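Local coordinates for putative pectin lyase (Geobacillus virus E2, PDB 7CHU), which is a phage tailspike protein that probably recognises, and may cleave, polysaccharide on the surface of the thermophilic host bacterium, at residues 282-285 with 286-289. Residues are numbered along the deposited sequence; the frame is centred on the assembly and turned at random.
Sequences NQFI and GCKF
The ring of F284 meets F289 and C287 on the inner side of a bend in one coil of a right-handed parallel beta-helix, the pectate-lyase-like fold. F289 presents its edge: CD2 of F284 lies in the plane of the F289 ring, 4.0 Å from F289 CZ, and the two side chains run at about a right angle to each other. F289 CZ approaches the F284 ring obliquely, while C287 SG sits at the edge of the F284 ring, near its plane. F284 also stacks with F255, and F289 lies between F260, nearly parallel to it, and F321, with which it stacks; V268 and M307 touch both rings. Flat apolar groups suit this buried interior because they can stack on rings of neighbouring coils.

The bend lies between strands 283-285 and 288-290. G286 takes a positive phi of 70°, a conformation that glycine adopts readily and that turns the chain. C287 then points its CB back toward the preceding strand, and with SG turned beside its own backbone N (chi1 -64°) the sulfur lies 4.0 Å from F284 CB. The short cysteine side chain keeps SG beside the ring edge and the backbone of I285, 3.8 Å from both I285 N and I285 O. The CB bond of I285 instead points away overall, as suits a branched apolar residue at a buried trimer interface. There I285 packs on N318 of the third subunit, while on the second subunit D219 forms a salt bridge with K288 and R252 NH2 donates a hydrogen bond to G286 O. Even so, I285 CB still touches the turn, 3.5 Å from G286 N.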
ATOM      1  N   ASN A 282     -14.738  -2.044   2.644  1.00 13.91           N
ATOM      2  CA  ASN A 282     -13.882  -2.933   1.881  1.00 16.22           C
ATOM      3  C   ASN A 282     -12.860  -2.120   1.104  1.00 12.31           C
ATOM      4  O   ASN A 282     -13.091  -0.951   0.811  1.00 12.45           O
ATOM      5  CB  ASN A 282     -14.746  -3.773   0.971  1.00 12.02           C
ATOM      6  CG  ASN A 282     -15.809  -4.500   1.766  1.00 16.10           C
ATOM      7  OD1 ASN A 282     -15.469  -5.361   2.582  1.00 12.00           O
ATOM      8  ND2 ASN A 282     -17.087  -4.118   1.585  1.00 10.37           N
ATOM      9  N   GLN A 283     -11.720  -2.739   0.781  1.00 10.79           N
ATOM     10  CA  GLN A 283     -10.584  -1.986   0.264  1.00 11.32           C
ATOM     11  C   GLN A 283      -9.972  -2.687  -0.937  1.00 14.07           C
ATOM     12  O   GLN A 283      -9.921  -3.920  -0.989  1.00 15.85           O
ATOM     13  CB  GLN A 283      -9.507  -1.796   1.340  1.00 12.97           C
ATOM     14  CG  GLN A 283     -10.008  -1.131   2.622  1.00 12.34           C
ATOM     15  CD  GLN A 283      -8.925  -0.344   3.338  1.00 13.60           C
ATOM     16  OE1 GLN A 283      -7.828  -0.139   2.796  1.00 14.73           O
ATOM     17  NE2 GLN A 283      -9.229   0.124   4.549  1.00 12.02           N
ATOM     18  N   PHE A 284      -9.482  -1.880  -1.878  1.00 13.27           N
ATOM     19  CA  PHE A 284      -8.702  -2.322  -3.028  1.00 13.53           C
ATOM     20  C   PHE A 284      -7.448  -1.457  -3.057  1.00 16.02           C
ATOM     21  O   PHE A 284      -7.534  -0.260  -3.343  1.00 12.35           O
ATOM     22  CB  PHE A 284      -9.498  -2.183  -4.321  1.00 13.17           C
ATOM     23  CG  PHE A 284     -10.738  -3.037  -4.332  1.00 13.46           C
ATOM     24  CD1 PHE A 284     -11.909  -2.578  -3.751  1.00 11.71           C
ATOM     25  CD2 PHE A 284     -10.704  -4.305  -4.867  1.00 13.00           C
ATOM     26  CE1 PHE A 284     -13.049  -3.386  -3.698  1.00 14.42           C
ATOM     27  CE2 PHE A 284     -11.854  -5.133  -4.837  1.00 15.31           C
ATOM     28  CZ  PHE A 284     -13.018  -4.667  -4.258  1.00 13.19           C
ATOM     29  N   ILE A 285      -6.296  -2.048  -2.741  1.00 12.85           N
ATOM     30  CA  ILE A 285      -5.040  -1.309  -2.609  1.00 13.84           C
ATOM     31  C   ILE A 285      -4.104  -1.790  -3.712  1.00 12.76           C
ATOM     32  O   ILE A 285      -3.697  -2.957  -3.731  1.00 13.82           O
ATOM     33  CB  ILE A 285      -4.415  -1.483  -1.217  1.00 20.48           C
ATOM     34  CG1 ILE A 285      -5.415  -1.017  -0.135  1.00 16.14           C
ATOM     35  CG2 ILE A 285      -3.040  -0.733  -1.130  1.00 14.59           C
ATOM     36  CD1 ILE A 285      -5.010  -1.407   1.294  1.00 16.45           C
ATOM     37  N   GLY A 286      -3.773  -0.903  -4.635  1.00 12.43           N
ATOM     38  CA  GLY A 286      -2.823  -1.268  -5.665  1.00 14.78           C
ATOM     39  C   GLY A 286      -3.333  -2.267  -6.673  1.00 14.48           C
ATOM     40  O   GLY A 286      -2.531  -2.943  -7.315  1.00 16.96           O
ATOM     41  N   CYS A 287      -4.647  -2.346  -6.874  1.00 13.52           N
ATOM     42  CA  CYS A 287      -5.185  -3.391  -7.726  1.00 13.43           C
ATOM     43  C   CYS A 287      -5.245  -2.953  -9.186  1.00 13.94           C
ATOM     44  O   CYS A 287      -5.276  -1.759  -9.513  1.00 13.25           O
ATOM     45  CB  CYS A 287      -6.563  -3.842  -7.226  1.00 15.30           C
ATOM     46  SG  CYS A 287      -6.516  -4.622  -5.570  1.00 17.27           S
ATOM     47  N   LYS A 288      -5.193  -3.950 -10.068  1.00 12.63           N
ATOM     48  CA  LYS A 288      -5.248  -3.762 -11.518  1.00 14.10           C
ATOM     49  C   LYS A 288      -6.625  -4.181 -12.037  1.00 14.75           C
ATOM     50  O   LYS A 288      -7.093  -5.266 -11.699  1.00 13.10           O
ATOM     51  CB  LYS A 288      -4.167  -4.612 -12.196  1.00 14.23           C
ATOM     52  CG  LYS A 288      -4.305  -4.730 -13.723  1.00 16.38           C
ATOM     53  CD  LYS A 288      -3.130  -5.505 -14.297  1.00 15.37           C
ATOM     54  CE  LYS A 288      -3.239  -5.713 -15.783  1.00 18.16           C
ATOM     55  NZ  LYS A 288      -1.946  -6.172 -16.360  1.00 19.92           N
ATOM     56  N   PHE A 289      -7.268  -3.333 -12.862  1.00 12.60           N
ATOM     57  CA  PHE A 289      -8.560  -3.625 -13.498  1.00 13.23           C
ATOM     58  C   PHE A 289      -8.405  -3.392 -15.001  1.00 16.15           C
ATOM     59  O   PHE A 289      -8.442  -2.246 -15.471  1.00 13.75           O
ATOM     60  CB  PHE A 289      -9.687  -2.759 -12.931  1.00 14.39           C
ATOM     61  CG  PHE A 289      -9.896  -2.912 -11.446  1.00 14.42           C
ATOM     62  CD1 PHE A 289      -9.242  -2.072 -10.549  1.00 14.59           C
ATOM     63  CD2 PHE A 289     -10.728  -3.896 -10.948  1.00 14.90           C
ATOM     64  CE1 PHE A 289      -9.417  -2.215  -9.156  1.00 14.03           C
ATOM     65  CE2 PHE A 289     -10.932  -4.040  -9.569  1.00 15.31           C
ATOM     66  CZ  PHE A 289     -10.267  -3.212  -8.664  1.00 13.85           C
TER